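Purine nucleoside phosphorylase (Thermus thermophilus, PDB 6TK9) probably catalyses the reversible phosphorolysis of purine nucleosides such as inosine and guanosine, yielding the free base and ribose 1-phosphate. Local coordinates at residues D4-Q7 / E8-Y12; A42-P45 / Y46-P50; L66-E70 / G71-L75. All blocks are in the same frame, centred on the assembly; numbering follows the deposited sequence.

Interaction 1 (D4-Q7 / E8-Y12); sequences DKIQ and EAVAY
Ile6 and Val10 meet one turn apart on the N-terminal helix 4-14, and their shared flank is the close-packed side of the contact. Val10 N gives its hydrogen to Ile6 O at 2.7 Å, in a nearly straight bond (170° at the hydrogen). Beside this bond the methyls Ile6 CG2 and Val10 CG2 touch at 4.0 Å, the two side chains crossing obliquely. Val10 turns CG1 away from its own nitrogen (chi1 167°), leaving CG2 beside that N, where it leans over the carbonyl of Ile6 and reaches Ile6 CG2. The other i to i+4 bonds are less straight: Glu8 N to Asp4 O, Ala9 N to Lys5 O and Ala11 N to Gln7 O, the middle one the longest at 3.2 Å.

The looser side carries Asp4, Glu8 and Ala11, which are exposed. Here Ala11 CB rests on Gln7 O at 3.1 Å. The stem of Glu8 packs back along the helix, its CG lying 3.5 Å from Asp4 O, while the carboxylate leads off and OE1 is hydrogen-bonded to NE2 of His51. Gln7 bends at chi2 (-53°) and lies alongside Val10, pointing the same way, but the approach is slack, with Gln7 OE1 4.2 Å from Val10 CG1.

The helix is thus amphipathic: Ile6 and Ala9 pack on Phe94 of helix 94-102, with Phe101 also against Ile6 and Val98 against Ala9, whereas Tyr12 reaches Glu48 and Pro50 in the loop after strand 39-45.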
loop_
_atom_site.group_PDB
_atom_site.type_symbol
_atom_site.label_atom_id
_atom_site.label_comp_id
_atom_site.label_asym_id
_atom_site.label_seq_id
_atom_site.Cartn_x
_atom_site.Cartn_y
_atom_site.Cartn_z
ATOM N N ASP A 4 18.573 36.303 -20.298
ATOM C CA ASP A 4 19.447 37.508 -20.303
ATOM C C ASP A 4 20.315 37.453 -19.034
ATOM O O ASP A 4 21.510 37.786 -19.116
ATOM C CB ASP A 4 18.633 38.793 -20.504
ATOM C CG ASP A 4 17.921 38.866 -21.853
ATOM O OD1 ASP A 4 18.469 38.356 -22.840
ATOM O OD2 ASP A 4 16.811 39.406 -21.905
ATOM N N LYS A 5 19.749 36.975 -17.929
ATOM C CA LYS A 5 20.454 36.699 -16.651
ATOM C C LYS A 5 21.507 35.609 -16.878
ATOM O O LYS A 5 22.604 35.735 -16.309
ATOM C CB LYS A 5 19.481 36.200 -15.580
ATOM C CG LYS A 5 18.833 37.251 -14.692
ATOM C CD LYS A 5 18.202 36.636 -13.440
ATOM C CE LYS A 5 17.292 37.575 -12.677
ATOM N NZ LYS A 5 16.360 36.833 -11.789
ATOM N N ILE A 6 21.152 34.553 -17.620
ATOM C CA ILE A 6 22.045 33.401 -17.931
ATOM C C ILE A 6 23.238 33.926 -18.738
ATOM O O ILE A 6 24.376 33.668 -18.332
ATOM C CB ILE A 6 21.280 32.274 -18.660
ATOM C CG1 ILE A 6 20.317 31.551 -17.723
ATOM C CG2 ILE A 6 22.220 31.283 -19.323
ATOM C CD1 ILE A 6 19.423 30.562 -18.445
ATOM N N GLN A 7 22.988 34.659 -19.821
ATOM C CA GLN A 7 24.047 35.231 -20.694
ATOM C C GLN A 7 24.906 36.232 -19.899
ATOM O O GLN A 7 26.108 36.278 -20.167
ATOM C CB GLN A 7 23.434 35.841 -21.957
ATOM C CG GLN A 7 22.883 34.814 -22.956
ATOM C CD GLN A 7 23.847 33.723 -23.373
ATOM O OE1 GLN A 7 25.012 33.967 -23.691
ATOM N NE2 GLN A 7 23.363 32.491 -23.378
ATOM N N GLU A 8 24.338 36.992 -18.960
ATOM C CA GLU A 8 25.121 37.896 -18.083
ATOM C C GLU A 8 26.163 37.033 -17.376
ATOM O O GLU A 8 27.346 37.436 -17.357
ATOM C CB GLU A 8 24.265 38.656 -17.063
ATOM C CG GLU A 8 23.718 39.994 -17.548
ATOM C CD GLU A 8 23.579 41.088 -16.487
ATOM O OE1 GLU A 8 23.557 40.762 -15.290
ATOM O OE2 GLU A 8 23.491 42.282 -16.862
ATOM N N ALA A 9 25.743 35.871 -16.867
ATOM C CA ALA A 9 26.589 34.939 -16.079
ATOM C C ALA A 9 27.555 34.205 -17.015
ATOM O O ALA A 9 28.737 34.140 -16.700
ATOM C CB ALA A 9 25.744 33.973 -15.275
ATOM N N VAL A 10 27.074 33.662 -18.125
ATOM C CA VAL A 10 27.952 32.982 -19.114
ATOM C C VAL A 10 29.100 33.944 -19.460
ATOM O O VAL A 10 30.278 33.563 -19.243
ATOM C CB VAL A 10 27.165 32.533 -20.359
ATOM C CG1 VAL A 10 28.077 32.120 -21.506
ATOM C CG2 VAL A 10 26.200 31.410 -20.018
ATOM N N ALA A 11 28.760 35.157 -19.911
ATOM C CA ALA A 11 29.698 36.238 -20.312
ATOM C C ALA A 11 30.729 36.514 -19.204
ATOM O O ALA A 11 31.917 36.673 -19.533
ATOM C CB ALA A 11 28.928 37.488 -20.672
ATOM N N TYR A 12 30.320 36.584 -17.937
ATOM C CA TYR A 12 31.265 36.879 -16.829
ATOM C C TYR A 12 32.307 35.757 -16.750
ATOM O O TYR A 12 33.487 36.090 -16.499
ATOM C CB TYR A 12 30.554 37.115 -15.496
ATOM C CG TYR A 12 31.515 37.410 -14.374
ATOM C CD1 TYR A 12 32.002 38.690 -14.159
ATOM C CD2 TYR A 12 31.975 36.397 -13.547
ATOM C CE1 TYR A 12 32.908 38.957 -13.139
ATOM C CE2 TYR A 12 32.883 36.645 -12.529
ATOM C CZ TYR A 12 33.366 37.928 -12.330
ATOM O OH TYR A 12 34.265 38.163 -11.323
#

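Interaction 2 (A42-P45 / Y46-P50); sequences AEIP and YGEIP
A short 3-10 turn, residues 46-48, takes the chain out of strand 39-45, and its opening bond runs from Glu48 N to Pro45 O. At 3.3 Å this bond is long, and the donor stands above the carbonyl plane, 50° out of it. A second bond follows at once, Ile49 N to Tyr46 O at 2.9 Å. Glu48 then folds back over the proline: its CG lies anti to the carbonyl carbon (chi1 -72°) and the chain runs extended beyond, bringing OE2 within 3.5 Å of Pro45 CG. OE1 of the same carboxylate lies near Pro45 CD and Ile44 CG2. On the buried side, Ile44 CG2 meets Ile49 CG1 at 3.7 Å, the two side chains crossing at about a right angle. Tyr46 turns away, its OH hydrogen-bonded to the carbonyl of Gly79. A glycine in place of Pro45 would probably leave the Glu48 carboxylate without the ring carbons it rests on and the strand end freer to turn. Between these segments the carboxylate meets only carbon, so Glu48 contributes van der Waals contact here, and two successive backbone bonds and an isoleucine pair hold the turn.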
loop_
_atom_site.group_PDB
_atom_site.type_symbol
_atom_site.label_atom_id
_atom_site.label_comp_id
_atom_site.label_asym_id
_atom_site.label_seq_id
_atom_site.Cartn_x
_atom_site.Cartn_y
_atom_site.Cartn_z
ATOM N N ALA A 42 40.235 27.897 -14.447
ATOM C CA ALA A 42 39.512 28.965 -13.712
ATOM C C ALA A 42 38.937 28.410 -12.409
ATOM O O ALA A 42 38.629 27.204 -12.362
ATOM C CB ALA A 42 38.397 29.531 -14.553
ATOM N N GLU A 43 38.808 29.277 -11.404
ATOM C CA GLU A 43 38.219 28.986 -10.073
ATOM C C GLU A 43 37.502 30.261 -9.602
ATOM O O GLU A 43 38.177 31.141 -9.026
ATOM C CB GLU A 43 39.292 28.494 -9.092
ATOM C CG GLU A 43 38.794 28.320 -7.655
ATOM C CD GLU A 43 39.641 27.438 -6.738
ATOM O OE1 GLU A 43 40.718 26.998 -7.175
ATOM O OE2 GLU A 43 39.218 27.186 -5.582
ATOM N N ILE A 44 36.191 30.358 -9.860
ATOM C CA ILE A 44 35.338 31.541 -9.541
ATOM C C ILE A 44 34.369 31.203 -8.410
ATOM O O ILE A 44 33.460 30.397 -8.588
ATOM C CB ILE A 44 34.580 31.991 -10.798
ATOM C CG1 ILE A 44 35.464 31.955 -12.051
ATOM C CG2 ILE A 44 33.967 33.362 -10.556
ATOM C CD1 ILE A 44 34.695 31.785 -13.329
ATOM N N PRO A 45 34.471 31.855 -7.232
ATOM C CA PRO A 45 33.448 31.710 -6.198
ATOM C C PRO A 45 32.082 32.217 -6.695
ATOM O O PRO A 45 32.034 33.114 -7.526
ATOM C CB PRO A 45 33.934 32.544 -5.006
ATOM C CG PRO A 45 35.120 33.353 -5.513
ATOM C CD PRO A 45 35.528 32.799 -6.860
ATOM N N TYR A 46 31.000 31.634 -6.177
ATOM C CA TYR A 46 29.611 31.851 -6.663
ATOM C C TYR A 46 29.229 33.329 -6.495
ATOM O O TYR A 46 28.619 33.898 -7.447
ATOM C CB TYR A 46 28.670 30.884 -5.947
ATOM C CG TYR A 46 28.816 29.425 -6.317
ATOM C CD1 TYR A 46 29.535 29.014 -7.429
ATOM C CD2 TYR A 46 28.158 28.447 -5.582
ATOM C CE1 TYR A 46 29.649 27.671 -7.755
ATOM C CE2 TYR A 46 28.239 27.106 -5.910
ATOM C CZ TYR A 46 28.983 26.715 -7.009
ATOM O OH TYR A 46 29.065 25.396 -7.334
ATOM N N GLY A 47 29.650 33.935 -5.369
ATOM C CA GLY A 47 29.359 35.328 -4.983
ATOM C C GLY A 47 29.744 36.352 -6.039
ATOM O O GLY A 47 29.138 37.422 -6.050
ATOM N N GLU A 48 30.739 36.049 -6.865
ATOM C CA GLU A 48 31.295 36.959 -7.900
ATOM C C GLU A 48 30.547 36.807 -9.226
ATOM O O GLU A 48 30.753 37.678 -10.088
ATOM C CB GLU A 48 32.779 36.661 -8.155
ATOM C CG GLU A 48 33.717 37.076 -7.024
ATOM C CD GLU A 48 35.181 36.691 -7.225
ATOM O OE1 GLU A 48 35.578 36.391 -8.404
ATOM O OE2 GLU A 48 35.921 36.668 -6.196
ATOM N N ILE A 49 29.787 35.719 -9.430
ATOM C CA ILE A 49 29.084 35.469 -10.727
ATOM C C ILE A 49 27.711 36.126 -10.662
ATOM O O ILE A 49 26.926 35.873 -9.754
ATOM C CB ILE A 49 28.960 33.969 -11.076
ATOM C CG1 ILE A 49 30.296 33.230 -11.003
ATOM C CG2 ILE A 49 28.306 33.788 -12.446
ATOM C CD1 ILE A 49 30.151 31.733 -11.144
ATOM N N PRO A 50 27.370 36.988 -11.635
ATOM C CA PRO A 50 26.047 37.601 -11.679
ATOM C C PRO A 50 24.901 36.595 -11.515
ATOM O O PRO A 50 24.870 35.652 -12.237
ATOM C CB PRO A 50 26.002 38.227 -13.085
ATOM C CG PRO A 50 27.441 38.520 -13.424
ATOM C CD PRO A 50 28.245 37.441 -12.726
#

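Interaction 3 (L66-E70 / G71-L75); sequences LGRLE and GKPVL
Gly67 and Val74 exchange two backbone hydrogen bonds across a beta hairpin, Val74 N to Gly67 O at 2.7 Å and Gly67 N to Val74 O at 3.1 Å. Nearer the turn Leu69 and Lys72 form a second hydrogen-bonded pair, Lys72 N to Leu69 O at 2.7 Å and Leu69 N to Lys72 O at 3.0 Å. The type I' turn from Leu69 to Lys72, with Glu70 and Gly71 both at positive phi, closes this two-residue hairpin.

The non-hydrogen-bonded pairs, Leu66 with Leu75 and Arg68 with Pro73, alternate with these. There the alpha carbons approach carbonyl oxygens, most closely Arg68 CA to Lys72 O at 3.2 Å. Arg68 bends at chi3 (-78°), which carries its guanidinium back across the hairpin. Pro73 N then lies over one face of the group, while Gly71 O lies at its edge, near its plane, 3.0 Å from NH2.

On the same face as Arg68, Leu66 and Leu75 lie side by side, pointing the same way, with Leu75 CD1 set 3.5 Å from Leu66 CG. The opposite face carries a second apolar contact, Leu69 CB to Val74 CG2 at 3.8 Å. Lys72, on this face too, directs NZ to a salt bridge with the terminal carboxylate of Leu271.

Outward, Leu66 packs on Val41 and Ala42 of strand 39-45, Leu69 rests on Arg265 and Leu268 of helix 257-270, and Leu75 has a backbone bond to Val23 in the parallel strand 23-27.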
loop_
_atom_site.group_PDB
_atom_site.type_symbol
_atom_site.label_atom_id
_atom_site.label_comp_id
_atom_site.label_asym_id
_atom_site.label_seq_id
_atom_site.Cartn_x
_atom_site.Cartn_y
_atom_site.Cartn_z
ATOM N N LEU A 66 36.487 25.332 -13.651
ATOM C CA LEU A 66 36.697 24.858 -15.042
ATOM C C LEU A 66 38.104 24.275 -15.140
ATOM O O LEU A 66 39.045 24.893 -14.593
ATOM C CB LEU A 66 36.506 26.023 -16.013
ATOM C CG LEU A 66 35.061 26.493 -16.177
ATOM C CD1 LEU A 66 34.928 27.961 -15.825
ATOM C CD2 LEU A 66 34.550 26.244 -17.583
ATOM N N GLY A 67 38.238 23.120 -15.791
ATOM C CA GLY A 67 39.537 22.443 -15.920
ATOM C C GLY A 67 39.468 21.049 -16.511
ATOM O O GLY A 67 38.530 20.718 -17.268
ATOM N N ARG A 68 40.497 20.267 -16.208
ATOM C CA ARG A 68 40.728 18.923 -16.787
ATOM C C ARG A 68 40.733 17.944 -15.611
ATOM O O ARG A 68 41.389 18.232 -14.602
ATOM C CB ARG A 68 42.022 18.952 -17.607
ATOM C CG ARG A 68 42.165 17.840 -18.634
ATOM C CD ARG A 68 43.223 18.180 -19.671
ATOM N NE ARG A 68 42.677 19.133 -20.630
ATOM C CZ ARG A 68 41.883 18.820 -21.665
ATOM N NH1 ARG A 68 41.419 19.772 -22.461
ATOM N NH2 ARG A 68 41.532 17.562 -21.898
ATOM N N LEU A 69 39.928 16.892 -15.705
ATOM C CA LEU A 69 39.849 15.800 -14.708
ATOM C C LEU A 69 39.740 14.518 -15.537
ATOM O O LEU A 69 39.020 14.571 -16.537
ATOM C CB LEU A 69 38.638 16.044 -13.806
ATOM C CG LEU A 69 38.437 15.069 -12.655
ATOM C CD1 LEU A 69 39.578 15.153 -11.654
ATOM C CD2 LEU A 69 37.105 15.338 -11.970
ATOM N N GLU A 70 40.539 13.492 -15.220
ATOM C CA GLU A 70 40.613 12.190 -15.941
ATOM C C GLU A 70 40.722 12.466 -17.451
ATOM O O GLU A 70 40.228 11.651 -18.259
ATOM C CB GLU A 70 39.442 11.300 -15.504
ATOM C CG GLU A 70 39.591 9.839 -15.875
ATOM C CD GLU A 70 40.562 8.994 -15.066
ATOM O OE1 GLU A 70 40.918 9.412 -13.953
ATOM O OE2 GLU A 70 40.957 7.894 -15.558
ATOM N N GLY A 71 41.395 13.562 -17.817
ATOM C CA GLY A 71 41.655 13.957 -19.217
ATOM C C GLY A 71 40.454 14.577 -19.917
ATOM O O GLY A 71 40.571 14.875 -21.097
ATOM N N LYS A 72 39.333 14.780 -19.231
ATOM C CA LYS A 72 38.127 15.416 -19.815
ATOM C C LYS A 72 38.109 16.892 -19.441
ATOM O O LYS A 72 38.462 17.255 -18.320
ATOM C CB LYS A 72 36.868 14.705 -19.317
ATOM C CG LYS A 72 36.731 13.263 -19.787
ATOM C CD LYS A 72 36.439 13.109 -21.272
ATOM C CE LYS A 72 37.211 11.960 -21.888
ATOM N NZ LYS A 72 37.153 11.994 -23.368
ATOM N N PRO A 73 37.689 17.784 -20.367
ATOM C CA PRO A 73 37.373 19.168 -20.008
ATOM C C PRO A 73 36.056 19.214 -19.208
ATOM O O PRO A 73 35.040 18.779 -19.730
ATOM C CB PRO A 73 37.284 19.921 -21.352
ATOM C CG PRO A 73 37.175 18.841 -22.433
ATOM C CD PRO A 73 37.509 17.502 -21.799
ATOM N N VAL A 74 36.082 19.714 -17.967
ATOM C CA VAL A 74 34.928 19.583 -17.027
ATOM C C VAL A 74 34.599 20.930 -16.377
ATOM O O VAL A 74 35.530 21.732 -16.159
ATOM C CB VAL A 74 35.177 18.487 -15.977
ATOM C CG1 VAL A 74 35.404 17.150 -16.651
ATOM C CG2 VAL A 74 36.333 18.804 -15.048
ATOM N N LEU A 75 33.298 21.170 -16.146
ATOM C CA LEU A 75 32.751 22.185 -15.204
ATOM C C LEU A 75 32.436 21.467 -13.892
ATOM O O LEU A 75 31.581 20.580 -13.906
ATOM C CB LEU A 75 31.489 22.815 -15.802
ATOM C CG LEU A 75 30.950 24.054 -15.082
ATOM C CD1 LEU A 75 31.955 25.193 -15.095
ATOM C CD2 LEU A 75 29.658 24.524 -15.717
#

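From the N terminus the three contacts follow in series, neither nesting nor crossing. Interaction 1 is one run of helix 4-14 and closes no loop; interaction 2 turns the chain out of strand 39-45; interaction 3 closes the hairpin of strands 68-69 and 72-78. Interactions 1 and 2 pack together where Ala9 CB meets Ile49 CG2 at 3.8 Å and Pro50 O at 3.6 Å, bringing the helix onto the post-strand turn. Interactions 2 and 3 share a sheet, joined by a probable hydrogen bond between Ala42 O and Leu66 N. Interactions 1 and 3 do not touch, their nearest atoms about 8 Å apart; interaction 2, which touches both, lies between helix and hairpin.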